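Local coordinates for protein japanin (Rhipicephalus appendiculatus, PDB 4BOE) that binds cholesterol in a lipocalin pocket and modulates host immunity by blocking the differentiation of dendritic cells from monocytes, at residues R95-L107 / T113-R125. Sequence-based numbering, arbitrary orientation. Where two conformers were deposited one is given.
With CLR (cholesterol), chain C.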
loop_
_atom_site.group_PDB
_atom_site.type_symbol
_atom_site.label_atom_id
_atom_site.label_comp_id
_atom_site.label_asym_id
_atom_site.label_seq_id
_atom_site.Cartn_x
_atom_site.Cartn_y
_atom_site.Cartn_z
ATOM N N ARG A 95 2.315 1.599 11.996
ATOM C CA ARG A 95 1.494 2.154 13.060
ATOM C C ARG A 95 0.761 1.025 13.707
ATOM O O ARG A 95 0.878 0.820 14.911
ATOM C CB ARG A 95 0.512 3.230 12.542
ATOM C CG ARG A 95 1.149 4.345 11.783
ATOM C CD ARG A 95 2.313 4.945 12.505
ATOM N NE ARG A 95 1.935 5.692 13.706
ATOM C CZ ARG A 95 1.798 7.013 13.797
ATOM N NH1 ARG A 95 1.938 7.778 12.729
ATOM N NH2 ARG A 95 1.483 7.576 14.961
ATOM N N THR A 96 0.035 0.285 12.909
ATOM C CA THR A 96 -0.660 -0.897 13.376
ATOM C C THR A 96 -1.008 -1.815 12.210
ATOM O O THR A 96 -0.880 -1.461 11.036
ATOM C CB THR A 96 -1.881 -0.524 14.259
ATOM O OG1 THR A 96 -2.364 -1.739 14.820
ATOM C CG2 THR A 96 -2.979 0.161 13.487
ATOM N N TYR A 97 -1.404 -3.010 12.556
ATOM C CA TYR A 97 -1.776 -4.006 11.564
ATOM C C TYR A 97 -2.614 -5.083 12.205
ATOM O O TYR A 97 -2.665 -5.204 13.413
ATOM C CB TYR A 97 -0.518 -4.605 10.863
ATOM C CG TYR A 97 0.306 -5.580 11.691
ATOM C CD1 TYR A 97 -0.014 -6.925 11.736
ATOM C CD2 TYR A 97 1.388 -5.145 12.452
ATOM C CE1 TYR A 97 0.719 -7.815 12.506
ATOM C CE2 TYR A 97 2.146 -6.035 13.199
ATOM C CZ TYR A 97 1.784 -7.365 13.251
ATOM O OH TYR A 97 2.498 -8.299 13.970
ATOM N N ASP A 98 -3.237 -5.872 11.377
ATOM C CA ASP A 98 -3.990 -7.070 11.717
ATOM C C ASP A 98 -3.827 -8.017 10.496
ATOM O O ASP A 98 -3.038 -7.720 9.596
ATOM C CB ASP A 98 -5.457 -6.718 11.992
ATOM C CG ASP A 98 -6.224 -7.700 12.873
ATOM O OD1 ASP A 98 -5.865 -8.902 12.885
ATOM O OD2 ASP A 98 -7.198 -7.280 13.518
ATOM N N ASN A 99 -4.567 -9.121 10.452
ATOM C CA ASN A 99 -4.495 -10.077 9.348
ATOM C C ASN A 99 -4.849 -9.456 8.007
ATOM O O ASN A 99 -4.299 -9.872 6.998
ATOM C CB ASN A 99 -5.461 -11.258 9.604
ATOM C CG ASN A 99 -5.060 -12.082 10.795
ATOM O OD1 ASN A 99 -3.902 -12.493 10.910
ATOM N ND2 ASN A 99 -6.002 -12.344 11.697
ATOM N N ASP A 100 -5.769 -8.462 7.994
ATOM C CA ASP A 100 -6.259 -7.931 6.755
ATOM C C ASP A 100 -6.085 -6.429 6.583
ATOM O O ASP A 100 -6.636 -5.881 5.635
ATOM C CB ASP A 100 -7.724 -8.385 6.596
ATOM C CG ASP A 100 -7.829 -9.914 6.416
ATOM O OD1 ASP A 100 -7.616 -10.404 5.281
ATOM O OD2 ASP A 100 -8.013 -10.615 7.413
ATOM N N PHE A 101 -5.246 -5.777 7.385
ATOM C CA PHE A 101 -4.947 -4.362 7.154
ATOM C C PHE A 101 -3.570 -3.976 7.679
ATOM O O PHE A 101 -3.013 -4.629 8.547
ATOM C CB PHE A 101 -6.046 -3.407 7.658
ATOM C CG PHE A 101 -5.894 -3.006 9.099
ATOM C CD1 PHE A 101 -5.094 -1.934 9.452
ATOM C CD2 PHE A 101 -6.484 -3.751 10.113
ATOM C CE1 PHE A 101 -4.851 -1.640 10.783
ATOM C CE2 PHE A 101 -6.258 -3.434 11.449
ATOM C CZ PHE A 101 -5.436 -2.388 11.774
ATOM N N LEU A 102 -3.014 -2.930 7.075
ATOM C CA LEU A 102 -1.736 -2.385 7.439
ATOM C C LEU A 102 -1.778 -0.865 7.319
ATOM O O LEU A 102 -2.244 -0.334 6.304
ATOM C CB LEU A 102 -0.682 -2.996 6.497
ATOM C CG LEU A 102 0.734 -2.517 6.657
ATOM C CD1 LEU A 102 1.295 -2.872 8.062
ATOM C CD2 LEU A 102 1.599 -3.071 5.554
ATOM N N LEU A 103 -1.288 -0.170 8.344
ATOM C CA LEU A 103 -1.239 1.292 8.334
ATOM C C LEU A 103 0.226 1.714 8.498
ATOM O O LEU A 103 0.828 1.432 9.531
ATOM C CB LEU A 103 -2.119 1.866 9.464
ATOM C CG LEU A 103 -2.197 3.377 9.576
ATOM C CD1 LEU A 103 -2.775 3.998 8.317
ATOM C CD2 LEU A 103 -3.055 3.767 10.777
ATOM N N LEU A 104 0.786 2.360 7.460
ATOM C CA LEU A 104 2.170 2.808 7.394
ATOM C C LEU A 104 2.302 4.307 7.442
ATOM O O LEU A 104 1.441 4.998 6.929
ATOM C CB LEU A 104 2.810 2.334 6.072
ATOM C CG LEU A 104 2.866 0.870 5.801
ATOM C CD1 LEU A 104 3.496 0.620 4.398
ATOM C CD2 LEU A 104 3.624 0.141 6.904
ATOM N N SER A 105 3.402 4.809 8.006
ATOM C CA SER A 105 3.685 6.257 8.082
ATOM C C SER A 105 5.089 6.508 7.577
ATOM O O SER A 105 5.958 5.668 7.741
ATOM C CB SER A 105 3.622 6.812 9.520
ATOM O OG SER A 105 2.318 6.970 10.036
ATOM N N ASP A 106 5.331 7.719 7.112
ATOM C CA ASP A 106 6.668 8.152 6.726
ATOM C C ASP A 106 7.577 8.344 7.965
ATOM O O ASP A 106 7.120 8.812 9.002
ATOM C CB ASP A 106 6.611 9.483 5.948
ATOM C CG ASP A 106 7.882 9.701 5.167
ATOM O OD1 ASP A 106 8.096 8.972 4.187
ATOM O OD2 ASP A 106 8.734 10.484 5.632
ATOM N N LEU A 107 8.867 8.040 7.825
ATOM C CA LEU A 107 9.856 8.165 8.910
ATOM C C LEU A 107 10.398 9.568 9.128
ATOM O O LEU A 107 10.489 9.983 10.271
ATOM C CB LEU A 107 11.064 7.240 8.658
ATOM C CG LEU A 107 11.338 6.203 9.728
ATOM C CD1 LEU A 107 10.354 5.080 9.628
ATOM C CD2 LEU A 107 12.766 5.674 9.607
ATOM N N THR A 113 3.285 11.515 6.544
ATOM C CA THR A 113 2.277 11.039 5.609
ATOM C C THR A 113 2.011 9.562 5.876
ATOM O O THR A 113 2.906 8.826 6.284
ATOM C CB THR A 113 2.641 11.291 4.149
ATOM O OG1 THR A 113 3.806 10.564 3.817
ATOM C CG2 THR A 113 2.775 12.775 3.823
ATOM N N CYS A 114 0.812 9.153 5.534
ATOM C CA CYS A 114 0.351 7.789 5.787
ATOM C C CYS A 114 -0.285 7.129 4.581
ATOM O O CYS A 114 -0.740 7.780 3.667
ATOM C CB CYS A 114 -0.611 7.767 6.980
ATOM S SG CYS A 114 -2.366 7.720 6.511
ATOM N N SER A 115 -0.365 5.793 4.651
ATOM C CA SER A 115 -1.006 4.928 3.658
ATOM C C SER A 115 -1.669 3.756 4.406
ATOM O O SER A 115 -1.074 3.180 5.329
ATOM C CB SER A 115 -0.074 4.464 2.542
ATOM O OG SER A 115 1.004 3.662 2.961
ATOM N N LEU A 116 -2.928 3.479 4.048
ATOM C CA LEU A 116 -3.731 2.416 4.610
ATOM C C LEU A 116 -3.926 1.380 3.522
ATOM O O LEU A 116 -4.314 1.729 2.420
ATOM C CB LEU A 116 -5.087 2.964 5.090
ATOM C CG LEU A 116 -6.108 1.920 5.557
ATOM C CD1 LEU A 116 -5.654 1.232 6.795
ATOM C CD2 LEU A 116 -7.460 2.549 5.727
ATOM N N TRP A 117 -3.635 0.118 3.842
ATOM C CA TRP A 117 -3.714 -1.023 2.948
ATOM C C TRP A 117 -4.623 -2.041 3.548
ATOM O O TRP A 117 -4.563 -2.286 4.739
ATOM C CB TRP A 117 -2.314 -1.640 2.772
ATOM C CG TRP A 117 -1.307 -0.665 2.277
ATOM C CD1 TRP A 117 -0.560 0.194 3.029
ATOM C CD2 TRP A 117 -0.957 -0.412 0.905
ATOM N NE1 TRP A 117 0.168 1.021 2.211
ATOM C CE2 TRP A 117 -0.021 0.643 0.905
ATOM C CE3 TRP A 117 -1.323 -0.993 -0.324
ATOM C CZ2 TRP A 117 0.555 1.129 -0.269
ATOM C CZ3 TRP A 117 -0.817 -0.445 -1.508
ATOM C CH2 TRP A 117 0.114 0.602 -1.470
ATOM N N VAL A 118 -5.485 -2.617 2.737
ATOM C CA VAL A 118 -6.407 -3.644 3.162
ATOM C C VAL A 118 -6.343 -4.823 2.203
ATOM O O VAL A 118 -6.023 -4.652 1.032
ATOM C CB VAL A 118 -7.866 -3.119 3.299
ATOM C CG1 VAL A 118 -7.984 -2.037 4.369
ATOM C CG2 VAL A 118 -8.453 -2.649 1.969
ATOM N N THR A 119 -6.768 -5.994 2.662
ATOM C CA THR A 119 -6.930 -7.129 1.745
ATOM C C THR A 119 -8.342 -7.112 1.145
ATOM O O THR A 119 -9.162 -6.237 1.468
ATOM C CB THR A 119 -6.687 -8.452 2.474
ATOM O OG1 THR A 119 -7.706 -8.565 3.428
ATOM C CG2 THR A 119 -5.319 -8.532 3.124
ATOM N N LEU A 120 -8.632 -8.089 0.275
ATOM C CA LEU A 120 -9.955 -8.215 -0.376
ATOM C C LEU A 120 -11.120 -8.237 0.590
ATOM O O LEU A 120 -12.206 -7.804 0.228
ATOM C CB LEU A 120 -10.040 -9.476 -1.248
ATOM C CG LEU A 120 -11.132 -9.438 -2.329
ATOM C CD1 LEU A 120 -10.777 -8.434 -3.441
ATOM C CD2 LEU A 120 -11.368 -10.821 -2.895
ATOM N N LYS A 121 -10.907 -8.736 1.805
ATOM C CA LYS A 121 -11.928 -8.812 2.833
ATOM C C LYS A 121 -12.599 -7.455 3.115
ATOM O O LYS A 121 -13.788 -7.429 3.432
ATOM C CB LYS A 121 -11.292 -9.374 4.106
ATOM C CG LYS A 121 -12.227 -9.574 5.263
ATOM C CD LYS A 121 -11.458 -10.099 6.430
ATOM C CE LYS A 121 -12.369 -10.393 7.594
ATOM N NZ LYS A 121 -11.679 -11.147 8.661
ATOM N N TYR A 122 -11.845 -6.340 3.039
ATOM C CA TYR A 122 -12.387 -5.035 3.364
ATOM C C TYR A 122 -12.475 -4.042 2.219
ATOM O O TYR A 122 -12.743 -2.882 2.503
ATOM C CB TYR A 122 -11.528 -4.428 4.487
ATOM C CG TYR A 122 -11.378 -5.271 5.735
ATOM C CD1 TYR A 122 -12.490 -5.861 6.340
ATOM C CD2 TYR A 122 -10.186 -5.274 6.450
ATOM C CE1 TYR A 122 -12.378 -6.561 7.542
ATOM C CE2 TYR A 122 -10.076 -5.922 7.682
ATOM C CZ TYR A 122 -11.167 -6.591 8.210
ATOM O OH TYR A 122 -11.061 -7.276 9.403
ATOM N N VAL A 123 -12.260 -4.433 0.951
ATOM C CA VAL A 123 -12.233 -3.441 -0.145
ATOM C C VAL A 123 -13.556 -2.667 -0.329
ATOM O O VAL A 123 -13.528 -1.473 -0.650
ATOM C CB VAL A 123 -11.734 -3.989 -1.514
ATOM C CG1 VAL A 123 -10.262 -4.358 -1.453
ATOM C CG2 VAL A 123 -12.581 -5.137 -2.042
ATOM N N ASP A 124 -14.688 -3.315 -0.137
ATOM C CA ASP A 124 -15.982 -2.622 -0.309
ATOM C C ASP A 124 -16.518 -2.039 1.016
ATOM O O ASP A 124 -17.575 -1.420 1.008
ATOM C CB ASP A 124 -17.025 -3.581 -0.931
ATOM C CG ASP A 124 -17.252 -4.873 -0.146
ATOM O OD1 ASP A 124 -16.367 -5.241 0.669
ATOM O OD2 ASP A 124 -18.319 -5.510 -0.338
ATOM N N ARG A 125 -15.862 -2.315 2.154
ATOM C CA ARG A 125 -16.326 -1.840 3.448
ATOM C C ARG A 125 -15.228 -1.892 4.476
ATOM O O ARG A 125 -14.959 -2.937 5.069
ATOM C CB ARG A 125 -17.587 -2.592 3.960
ATOM C CG ARG A 125 -17.831 -4.019 3.440
ATOM C CD ARG A 125 -16.787 -5.074 3.795
ATOM N NE ARG A 125 -17.207 -6.383 3.266
ATOM C CZ ARG A 125 -16.894 -7.581 3.770
ATOM N NH1 ARG A 125 -16.122 -7.681 4.853
ATOM N NH2 ARG A 125 -17.342 -8.689 3.190
HETATM C C1 CLR C . 0.121 5.868 -5.279
HETATM C C2 CLR C . -0.715 6.987 -5.898
HETATM C C3 CLR C . -1.638 7.616 -4.877
HETATM C C4 CLR C . -0.845 8.128 -3.692
HETATM C C5 CLR C . 0.079 7.083 -3.104
HETATM C C6 CLR C . 0.088 6.859 -1.796
HETATM C C7 CLR C . 0.950 5.854 -1.099
HETATM C C8 CLR C . 2.106 5.375 -1.969
HETATM C C9 CLR C . 1.591 5.074 -3.395
HETATM C C10 CLR C . 0.977 6.331 -4.090
HETATM C C11 CLR C . 2.657 4.368 -4.254
HETATM C C12 CLR C . 3.291 3.157 -3.571
HETATM C C13 CLR C . 3.878 3.492 -2.188
HETATM C C14 CLR C . 2.733 4.120 -1.367
HETATM C C15 CLR C . 3.297 4.167 0.058
HETATM C C16 CLR C . 4.055 2.844 0.167
HETATM C C17 CLR C . 4.197 2.287 -1.271
HETATM C C18 CLR C . 5.097 4.426 -2.332
HETATM C C19 CLR C . 2.061 7.308 -4.598
HETATM C C20 CLR C . 5.506 1.500 -1.475
HETATM C C21 CLR C . 5.645 0.923 -2.891
HETATM C C22 CLR C . 5.653 0.391 -0.418
HETATM C C23 CLR C . 4.418 -0.513 -0.183
HETATM C C24 CLR C . 4.682 -1.569 0.848
HETATM C C25 CLR C . 3.551 -2.418 1.387
HETATM C C26 CLR C . 2.123 -2.193 0.958
HETATM C C27 CLR C . 3.870 -3.868 1.649
HETATM O O1 CLR C . -2.304 8.732 -5.485
HETATM O O HOH W 1 -7.996 -7.683 10.040
HETATM O O HOH W 2 -9.333 -10.026 9.522
#
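Thr119 OG1 donates to Asp100 OD1 at 2.6 Å, on the anti lone pair. A water oxygen donates to Asp100 OD2 at 2.6 Å and accepts from Lys121 NZ, while the direct salt bridge from OD2 to NZ is long, at 3.9 Å. Thr119 OG1 sits between its backbone N and carbonyl carbon (chi1 65°), which turns the hydroxyl to the carboxylate. Beyond this polar end, strands 101-106 and 114-118 pair as an antiparallel hairpin of the lipocalin barrel. Leu102 and Trp117 exchange two backbone bonds, as do Leu104 and Ser115. On the face with Leu103 and Leu116, Leu103 CD1 lies 4.1 Å from Leu116 CB; Leu116 also touches Ile130 of helix 128-137. On the opposite face, Ser115 and Trp117 belong to the cholesterol pocket. Cholesterol C26 lies over the centre of the Trp117 ring, 3.5 Å above its plane. Trp117 NE1 donates to Ser115 OG at 2.9 Å, which helps to hold the indole's rotation, though the hydroxyl is tilted 22° from the ring plane. Replacing Trp117 with an alanine would probably leave the sterol tail without the flat surface under C26 and Ser115 OG without its N-H donor. The contact thus joins a hydrated, charged end to a largely apolar wall suited to a sterol.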